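Local coordinates for DUF115 domain-containing protein (Magnetospirillum magneticum AMB-1, PDB 5MU5) that is a Maf glycosyltransferase that probably transfers sugar to flagellin and is involved in formation of the bacterial flagellum, at residues A[115-121]-A[207-211]; A[597-601]-A[629-633]; A[605-609]-A[621-625]. All blocks are in the same frame, centred on the assembly; numbering follows the deposited sequence.

Contact 1: A[115-121]-A[207-211]; sequences HPEESGG and VDWTR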
loop_
_atom_site.group_PDB
_atom_site.type_symbol
_atom_site.label_atom_id
_atom_site.label_comp_id
_atom_site.label_asym_id
_atom_site.label_seq_id
_atom_site.Cartn_x
_atom_site.Cartn_y
_atom_site.Cartn_z
ATOM N N HIS A 115 3.610 7.198 27.610
ATOM C CA HIS A 115 4.844 6.868 26.911
ATOM C C HIS A 115 5.513 5.732 27.646
ATOM O O HIS A 115 5.396 5.635 28.862
ATOM C CB HIS A 115 5.794 8.087 26.861
ATOM C CG HIS A 115 5.231 9.268 26.128
ATOM N ND1 HIS A 115 4.703 9.169 24.855
ATOM C CD2 HIS A 115 5.136 10.577 26.473
ATOM C CE1 HIS A 115 4.292 10.359 24.455
ATOM N NE2 HIS A 115 4.538 11.229 25.420
ATOM N N PRO A 116 6.221 4.861 26.921
ATOM C CA PRO A 116 6.924 3.823 27.662
ATOM C C PRO A 116 7.994 4.392 28.623
ATOM O O PRO A 116 8.628 5.408 28.326
ATOM C CB PRO A 116 7.602 3.011 26.550
ATOM C CG PRO A 116 6.818 3.297 25.330
ATOM C CD PRO A 116 6.423 4.727 25.477
ATOM N N GLU A 117 8.181 3.734 29.759
ATOM C CA GLU A 117 9.282 4.060 30.673
ATOM C C GLU A 117 10.528 3.225 30.389
ATOM O O GLU A 117 11.537 3.370 31.067
ATOM C CB GLU A 117 8.864 3.869 32.128
ATOM C CG GLU A 117 8.335 5.147 32.763
ATOM C CD GLU A 117 7.791 4.934 34.171
ATOM O OE1 GLU A 117 7.980 3.833 34.743
ATOM O OE2 GLU A 117 7.171 5.877 34.710
ATOM N N GLU A 118 10.458 2.374 29.378
ATOM C CA GLU A 118 11.550 1.491 29.023
ATOM C C GLU A 118 12.091 1.856 27.628
ATOM O O GLU A 118 11.359 2.330 26.767
ATOM C CB GLU A 118 11.048 0.034 29.047
ATOM C CG GLU A 118 9.813 -0.227 28.159
ATOM C CD GLU A 118 9.377 -1.687 28.092
ATOM O OE1 GLU A 118 9.790 -2.497 28.961
ATOM O OE2 GLU A 118 8.613 -2.025 27.151
ATOM N N SER A 119 13.383 1.658 27.422
ATOM C CA SER A 119 13.970 1.774 26.089
ATOM C C SER A 119 13.601 0.500 25.355
ATOM O O SER A 119 13.437 -0.543 25.980
ATOM C CB SER A 119 15.497 1.904 26.144
ATOM O OG SER A 119 15.878 3.235 26.412
ATOM N N GLY A 120 13.478 0.575 24.038
ATOM C CA GLY A 120 13.135 -0.602 23.249
ATOM C C GLY A 120 12.760 -0.259 21.819
ATOM O O GLY A 120 13.415 0.568 21.181
ATOM N N GLY A 121 11.703 -0.883 21.313
ATOM C CA GLY A 121 11.260 -0.666 19.937
ATOM C C GLY A 121 11.933 -1.623 18.962
ATOM O O GLY A 121 13.142 -1.933 19.086
ATOM N N VAL A 207 5.987 0.037 14.185
ATOM C CA VAL A 207 6.829 1.224 14.195
ATOM C C VAL A 207 6.796 1.946 15.524
ATOM O O VAL A 207 7.614 2.808 15.743
ATOM C CB VAL A 207 6.463 2.245 13.097
ATOM C CG1 VAL A 207 6.853 1.688 11.744
ATOM C CG2 VAL A 207 4.986 2.649 13.161
ATOM N N ASP A 208 5.848 1.618 16.397
ATOM C CA ASP A 208 5.755 2.319 17.673
ATOM C C ASP A 208 7.070 2.285 18.466
ATOM O O ASP A 208 7.662 1.241 18.654
ATOM C CB ASP A 208 4.619 1.785 18.534
ATOM C CG ASP A 208 4.570 2.460 19.888
ATOM O OD1 ASP A 208 4.271 3.662 19.952
ATOM O OD2 ASP A 208 4.852 1.803 20.901
ATOM N N TRP A 209 7.504 3.457 18.917
ATOM C CA TRP A 209 8.672 3.617 19.781
ATOM C C TRP A 209 9.980 3.353 19.051
ATOM O O TRP A 209 11.007 3.055 19.671
ATOM C CB TRP A 209 8.541 2.782 21.048
ATOM C CG TRP A 209 9.217 3.368 22.275
ATOM C CD1 TRP A 209 10.179 2.776 23.049
ATOM C CD2 TRP A 209 8.974 4.658 22.857
ATOM N NE1 TRP A 209 10.547 3.620 24.074
ATOM C CE2 TRP A 209 9.816 4.780 23.973
ATOM C CE3 TRP A 209 8.109 5.710 22.552
ATOM C CZ2 TRP A 209 9.818 5.913 24.777
ATOM C CZ3 TRP A 209 8.125 6.841 23.355
ATOM C CH2 TRP A 209 8.970 6.935 24.437
ATOM N N THR A 210 9.938 3.473 17.728
ATOM C CA THR A 210 11.133 3.442 16.901
ATOM C C THR A 210 12.065 4.589 17.338
ATOM O O THR A 210 11.656 5.743 17.421
ATOM C CB THR A 210 10.754 3.615 15.405
ATOM O OG1 THR A 210 9.985 2.481 14.960
ATOM C CG2 THR A 210 11.989 3.778 14.513
ATOM N N ARG A 211 13.310 4.253 17.647
ATOM C CA ARG A 211 14.322 5.234 17.977
ATOM C C ARG A 211 14.780 5.937 16.708
ATOM O O ARG A 211 15.120 5.288 15.714
ATOM C CB ARG A 211 15.523 4.538 18.636
ATOM C CG ARG A 211 16.585 5.480 19.205
ATOM C CD ARG A 211 16.134 6.150 20.485
ATOM N NE ARG A 211 17.228 6.899 21.116
ATOM C CZ ARG A 211 18.127 6.386 21.957
ATOM N NH1 ARG A 211 18.098 5.095 22.282
ATOM N NH2 ARG A 211 19.072 7.172 22.468
HETATM O O HOH W 1 14.502 1.359 18.585
#
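Running from His115 to Gly121, the loop ahead of strand 123-127 wraps round one indole, that of Trp209, which occupies the third position of a type II beta turn from Val207 to Thr210; both loops belong to the Maf N-terminal domain. His115 makes a light contact, its CB 4.2 Å from CH2 of Trp209. Pro116 does more: its CD lies 3.3 Å from the centroid of the six-membered ring of Trp209, 6° off the ring normal, a CH-pi contact over the face. Glu118 contributes its backbone, its O accepting a hydrogen bond from Trp209 NE1 at 3.1 Å, while Ser119 turns its hydroxyl to the carbonyl of Ala73. Gly120 and Gly121 pass the ring edge near its plane and come up against the turn itself: Gly121 CA is 3.7 Å from Trp209 O, where a CB would clash, and the phi/psi of 89°/141° also suits only glycine. A water joins Gly120 O (2.9 Å) to Arg211 N (3.3 Å), and Arg79 bonds both Gly120 O and Trp209 O while making a cation-pi contact with the indole. The turn is closed by Thr210 N to Val207 O at 3.1 Å and leads into edge strand 211-214 of the four-stranded parallel sheet. The indole of one loop is thus packed against the other, its face on proline, and its NH is satisfied where the ring is buried.

Contact 2: A[597-601]-A[629-633]; sequences TLMMA and FHQMI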
loop_
_atom_site.group_PDB
_atom_site.type_symbol
_atom_site.label_atom_id
_atom_site.label_comp_id
_atom_site.label_asym_id
_atom_site.label_seq_id
_atom_site.Cartn_x
_atom_site.Cartn_y
_atom_site.Cartn_z
ATOM N N THR A 597 -5.675 -8.834 9.805
ATOM C CA THR A 597 -6.275 -8.947 11.099
ATOM C C THR A 597 -5.221 -9.257 12.160
ATOM O O THR A 597 -5.095 -8.501 13.139
ATOM C CB THR A 597 -7.415 -9.949 11.034
ATOM O OG1 THR A 597 -8.408 -9.425 10.128
ATOM C CG2 THR A 597 -8.033 -10.179 12.413
ATOM N N LEU A 598 -4.422 -10.304 11.947
ATOM C CA LEU A 598 -3.367 -10.660 12.915
ATOM C C LEU A 598 -2.297 -9.565 13.146
ATOM O O LEU A 598 -1.860 -9.351 14.286
ATOM C CB LEU A 598 -2.687 -11.969 12.528
ATOM C CG LEU A 598 -3.592 -13.203 12.440
ATOM C CD1 LEU A 598 -2.759 -14.421 12.101
ATOM C CD2 LEU A 598 -4.377 -13.438 13.719
ATOM N N MET A 599 -1.886 -8.871 12.086
ATOM C CA MET A 599 -0.882 -7.813 12.215
ATOM C C MET A 599 -1.418 -6.592 12.944
ATOM O O MET A 599 -0.679 -5.915 13.649
ATOM C CB MET A 599 -0.309 -7.386 10.858
ATOM C CG MET A 599 0.692 -8.362 10.240
ATOM S SD MET A 599 2.212 -8.611 11.195
ATOM C CE MET A 599 1.762 -9.982 12.245
ATOM N N MET A 600 -2.691 -6.303 12.779
ATOM C CA MET A 600 -3.280 -5.224 13.513
ATOM C C MET A 600 -3.418 -5.576 14.981
ATOM O O MET A 600 -3.234 -4.696 15.840
ATOM C CB MET A 600 -4.628 -4.873 12.931
ATOM C CG MET A 600 -4.445 -4.249 11.577
ATOM S SD MET A 600 -3.354 -2.820 11.693
ATOM C CE MET A 600 -4.526 -1.687 12.475
ATOM N N ALA A 601 -3.751 -6.839 15.271
ATOM C CA ALA A 601 -3.784 -7.287 16.649
ATOM C C ALA A 601 -2.394 -7.130 17.271
ATOM O O ALA A 601 -2.268 -6.634 18.373
ATOM C CB ALA A 601 -4.268 -8.713 16.740
ATOM N N PHE A 629 -5.064 -13.619 22.354
ATOM C CA PHE A 629 -4.621 -13.853 20.993
ATOM C C PHE A 629 -5.149 -15.215 20.522
ATOM O O PHE A 629 -5.616 -15.333 19.392
ATOM C CB PHE A 629 -3.103 -13.764 20.913
ATOM C CG PHE A 629 -2.558 -13.733 19.514
ATOM C CD1 PHE A 629 -2.568 -12.552 18.774
ATOM C CD2 PHE A 629 -1.992 -14.877 18.944
ATOM C CE1 PHE A 629 -2.056 -12.510 17.481
ATOM C CE2 PHE A 629 -1.469 -14.838 17.653
ATOM C CZ PHE A 629 -1.506 -13.652 16.919
ATOM N N HIS A 630 -5.086 -16.221 21.402
ATOM C CA HIS A 630 -5.660 -17.553 21.139
ATOM C C HIS A 630 -7.168 -17.536 20.933
ATOM O O HIS A 630 -7.675 -18.187 20.016
ATOM C CB HIS A 630 -5.340 -18.535 22.267
ATOM C CG HIS A 630 -4.129 -19.365 22.015
ATOM N ND1 HIS A 630 -4.206 -20.674 21.589
ATOM C CD2 HIS A 630 -2.809 -19.072 22.110
ATOM C CE1 HIS A 630 -2.985 -21.156 21.439
ATOM N NE2 HIS A 630 -2.119 -20.206 21.751
ATOM N N GLN A 631 -7.896 -16.843 21.801
ATOM C CA GLN A 631 -9.336 -16.729 21.611
ATOM C C GLN A 631 -9.638 -16.078 20.262
ATOM O O GLN A 631 -10.536 -16.519 19.558
ATOM C CB GLN A 631 -10.016 -15.976 22.749
ATOM C CG GLN A 631 -10.285 -16.845 23.974
ATOM C CD GLN A 631 -10.941 -16.082 25.129
ATOM O OE1 GLN A 631 -11.758 -15.171 24.923
ATOM N NE2 GLN A 631 -10.584 -16.458 26.357
ATOM N N MET A 632 -8.874 -15.055 19.888
ATOM C CA MET A 632 -9.066 -14.410 18.600
ATOM C C MET A 632 -8.847 -15.402 17.459
ATOM O O MET A 632 -9.660 -15.492 16.527
ATOM C CB MET A 632 -8.106 -13.245 18.428
ATOM C CG MET A 632 -8.392 -12.389 17.213
ATOM S SD MET A 632 -7.211 -11.057 16.996
ATOM C CE MET A 632 -5.794 -11.991 16.442
ATOM N N ILE A 633 -7.747 -16.141 17.536
ATOM C CA ILE A 633 -7.428 -17.120 16.507
ATOM C C ILE A 633 -8.490 -18.226 16.454
ATOM O O ILE A 633 -8.826 -18.699 15.372
ATOM C CB ILE A 633 -5.975 -17.612 16.657
ATOM C CG1 ILE A 633 -5.077 -16.530 16.056
ATOM C CG2 ILE A 633 -5.766 -18.941 15.951
ATOM C CD1 ILE A 633 -3.594 -16.727 16.234
#
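Leu598, Met632 and Ala601 carry most of this contact between helices 589-609 and 618-646, which run antiparallel here: the axes of the two short segments approach to 11.7 Å, with 163° between their directions. Such spacing is wide, and long side chains fill it. Met632 points its CB toward the facing helix and, extended through t chi1 and chi2, carries its methyl into the gap between Leu598 and Ala601, one turn apart; Met632 CE is 3.4 Å from Leu598 CD2 and 3.6 Å from Ala601 CB. Leu598 sets off sideways, yet its CD2 also reaches Ile633 CG1 at 3.9 Å and Phe629 CZ at 4.3 Å, so that one methyl meets three residues of the partner helix. The small Ala601 leaves room for the thioether and touches the edge of the Phe629 ring, with 4.5 Å between Ala601 CB and Phe629 CE1. Neighbouring helices close round the pair: helix 92-107 brings Phe97 to Ala601 and Ile93 to Met632, whereas helix 546-564 supplies Cys557 to Leu598, Met561 to Phe629 and Leu554 to Ile633. This is core packing of the Maf helical bundle domain. No hydrogen bond or salt bridge crosses between the segments; all five touching residues are buried and apolar, so the segments are held by dispersion and the burial of apolar surface.

Contact 3: A[605-609]-A[621-625]; sequences YDYYV and FWEII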
loop_
_atom_site.group_PDB
_atom_site.type_symbol
_atom_site.label_atom_id
_atom_site.label_comp_id
_atom_site.label_asym_id
_atom_site.label_seq_id
_atom_site.Cartn_x
_atom_site.Cartn_y
_atom_site.Cartn_z
ATOM N N TYR A 605 -1.378 -4.970 20.702
ATOM C CA TYR A 605 -0.728 -5.423 21.913
ATOM C C TYR A 605 0.694 -4.862 22.070
ATOM O O TYR A 605 1.120 -4.574 23.173
ATOM C CB TYR A 605 -0.795 -6.939 22.086
ATOM C CG TYR A 605 -0.005 -7.812 21.150
ATOM C CD1 TYR A 605 1.394 -7.887 21.214
ATOM C CD2 TYR A 605 -0.672 -8.645 20.258
ATOM C CE1 TYR A 605 2.095 -8.732 20.367
ATOM C CE2 TYR A 605 0.022 -9.499 19.424
ATOM C CZ TYR A 605 1.407 -9.536 19.484
ATOM O OH TYR A 605 2.124 -10.365 18.658
ATOM N N ASP A 606 1.400 -4.656 20.971
ATOM C CA ASP A 606 2.764 -4.162 21.037
ATOM C C ASP A 606 2.797 -2.755 21.634
ATOM O O ASP A 606 3.688 -2.413 22.419
ATOM C CB ASP A 606 3.409 -4.167 19.654
ATOM C CG ASP A 606 4.753 -3.477 19.650
ATOM O OD1 ASP A 606 5.752 -4.071 20.144
ATOM O OD2 ASP A 606 4.809 -2.307 19.171
ATOM N N TYR A 607 1.816 -1.946 21.257
ATOM C CA TYR A 607 1.706 -0.605 21.760
ATOM C C TYR A 607 1.500 -0.637 23.277
ATOM O O TYR A 607 2.193 0.058 24.026
ATOM C CB TYR A 607 0.552 0.144 21.075
ATOM C CG TYR A 607 0.396 1.559 21.577
ATOM C CD1 TYR A 607 1.094 2.605 20.993
ATOM C CD2 TYR A 607 -0.417 1.838 22.662
ATOM C CE1 TYR A 607 0.971 3.903 21.472
ATOM C CE2 TYR A 607 -0.554 3.120 23.146
ATOM C CZ TYR A 607 0.139 4.157 22.547
ATOM O OH TYR A 607 0.002 5.438 23.047
ATOM N N TYR A 608 0.564 -1.457 23.734
ATOM C CA TYR A 608 0.216 -1.442 25.157
ATOM C C TYR A 608 1.194 -2.160 26.090
ATOM O O TYR A 608 1.381 -1.706 27.227
ATOM C CB TYR A 608 -1.237 -1.878 25.371
ATOM C CG TYR A 608 -2.223 -0.840 24.844
ATOM C CD1 TYR A 608 -2.411 0.358 25.518
ATOM C CD2 TYR A 608 -2.957 -1.054 23.674
ATOM C CE1 TYR A 608 -3.307 1.311 25.054
ATOM C CE2 TYR A 608 -3.843 -0.106 23.202
ATOM C CZ TYR A 608 -4.014 1.072 23.897
ATOM O OH TYR A 608 -4.885 2.037 23.456
ATOM N N VAL A 609 1.842 -3.241 25.638
ATOM C CA VAL A 609 2.798 -3.926 26.526
ATOM C C VAL A 609 3.999 -3.066 26.941
ATOM O O VAL A 609 4.527 -3.237 28.040
ATOM C CB VAL A 609 3.381 -5.246 25.968
ATOM C CG1 VAL A 609 2.323 -6.295 25.904
ATOM C CG2 VAL A 609 4.039 -5.048 24.618
ATOM N N PHE A 621 0.460 -9.178 31.897
ATOM C CA PHE A 621 -0.167 -8.630 30.700
ATOM C C PHE A 621 0.196 -9.446 29.484
ATOM O O PHE A 621 -0.630 -9.645 28.605
ATOM C CB PHE A 621 0.197 -7.173 30.489
ATOM C CG PHE A 621 -0.625 -6.493 29.425
ATOM C CD1 PHE A 621 -2.000 -6.560 29.443
ATOM C CD2 PHE A 621 -0.014 -5.756 28.430
ATOM C CE1 PHE A 621 -2.754 -5.927 28.471
ATOM C CE2 PHE A 621 -0.760 -5.114 27.462
ATOM C CZ PHE A 621 -2.133 -5.211 27.476
ATOM N N TRP A 622 1.443 -9.913 29.433
ATOM C CA TRP A 622 1.854 -10.835 28.391
ATOM C C TRP A 622 0.975 -12.099 28.389
ATOM O O TRP A 622 0.603 -12.584 27.337
ATOM C CB TRP A 622 3.330 -11.209 28.527
ATOM C CG TRP A 622 4.240 -10.380 27.675
ATOM C CD1 TRP A 622 5.250 -9.572 28.096
ATOM C CD2 TRP A 622 4.208 -10.270 26.243
ATOM N NE1 TRP A 622 5.857 -8.969 27.020
ATOM C CE2 TRP A 622 5.248 -9.389 25.870
ATOM C CE3 TRP A 622 3.427 -10.855 25.246
ATOM C CZ2 TRP A 622 5.515 -9.066 24.549
ATOM C CZ3 TRP A 622 3.686 -10.542 23.932
ATOM C CH2 TRP A 622 4.718 -9.641 23.585
ATOM N N GLU A 623 0.663 -12.642 29.559
ATOM C CA GLU A 623 -0.203 -13.819 29.631
ATOM C C GLU A 623 -1.622 -13.483 29.105
ATOM O O GLU A 623 -2.216 -14.251 28.340
ATOM C CB GLU A 623 -0.220 -14.391 31.049
ATOM C CG GLU A 623 -1.328 -15.409 31.345
ATOM C CD GLU A 623 -1.442 -16.538 30.322
ATOM O OE1 GLU A 623 -0.431 -16.934 29.704
ATOM O OE2 GLU A 623 -2.570 -17.034 30.125
ATOM N N ILE A 624 -2.145 -12.322 29.490
ATOM C CA ILE A 624 -3.419 -11.837 28.950
ATOM C C ILE A 624 -3.409 -11.768 27.428
ATOM O O ILE A 624 -4.372 -12.182 26.763
ATOM C CB ILE A 624 -3.759 -10.461 29.528
ATOM C CG1 ILE A 624 -4.212 -10.641 30.985
ATOM C CG2 ILE A 624 -4.863 -9.785 28.718
ATOM C CD1 ILE A 624 -4.373 -9.354 31.761
ATOM N N ILE A 625 -2.335 -11.216 26.876
ATOM C CA ILE A 625 -2.202 -11.081 25.436
ATOM C C ILE A 625 -2.182 -12.454 24.758
ATOM O O ILE A 625 -2.812 -12.652 23.714
ATOM C CB ILE A 625 -0.908 -10.327 25.094
ATOM C CG1 ILE A 625 -1.086 -8.866 25.436
ATOM C CG2 ILE A 625 -0.557 -10.449 23.620
ATOM C CD1 ILE A 625 0.217 -8.139 25.532
#
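An antiparallel helical hairpin in the Maf helical bundle domain is packed together here, close to its turn: residues 605-609 end helix 589-609, and residues 621-625 lie near the start of helix 618-646. The axes of the short segments are 11.0 Å apart at closest approach, with 167° between their directions, and the nearest CA pairs are Tyr605 with Ile625 (6.8 Å) and Val609 with Phe621 (7.0 Å). Val609 packs against Phe621 and Trp622. Its CG1 is 3.5 Å from Phe621 CD2 and lies over a face of the Trp622 indole, 4.3 Å from Trp622 CE2. A turn earlier, Tyr605 receives Ile625 in a CH-pi contact: Ile625 CG2 is 4.0 Å from the centroid of the Tyr605 ring, 23° off its normal. Tyr605 also meets the indole, its CE1 4.2 Å from Trp622 CH2. Tyr608 joins through the root of its side chain, CB lying 3.9 Å from Phe621 CE2, while its ring leads away from the hairpin partner. Both Tyr608 and Phe621 make edge-to-face contacts with Phe112, and Phe97 and Leu571 reach Tyr605 from other helices. The interface itself combines aromatic faces with aliphatic methyls and has no hydrogen bond between the segments, so the hairpin is joined here by CH-pi and apolar contacts of large side chains.

In the fold
Contact 1 comes first along the chain, within the Maf N-terminal domain; contacts 2 and 3 follow in the helical bundle domain. Both join helix 589-609 to helix 618-646, contact 3 near the turn and contact 2 further from it, with centres 12 Å apart. They meet where Phe629 CD1 lies 4.1 Å from Tyr605 CE2, so they adjoin along the same helix pair. Contact 1 is centred 14 Å from contact 3 and touches it: Asp208 packs on Asp606 and Tyr607 and forms salt bridges with Lys610 and Arg611. The end of helix 589-609 and the residues just after it meet a loop of the N-terminal domain; contact 2, centred 22 Å from contact 1, does not touch it.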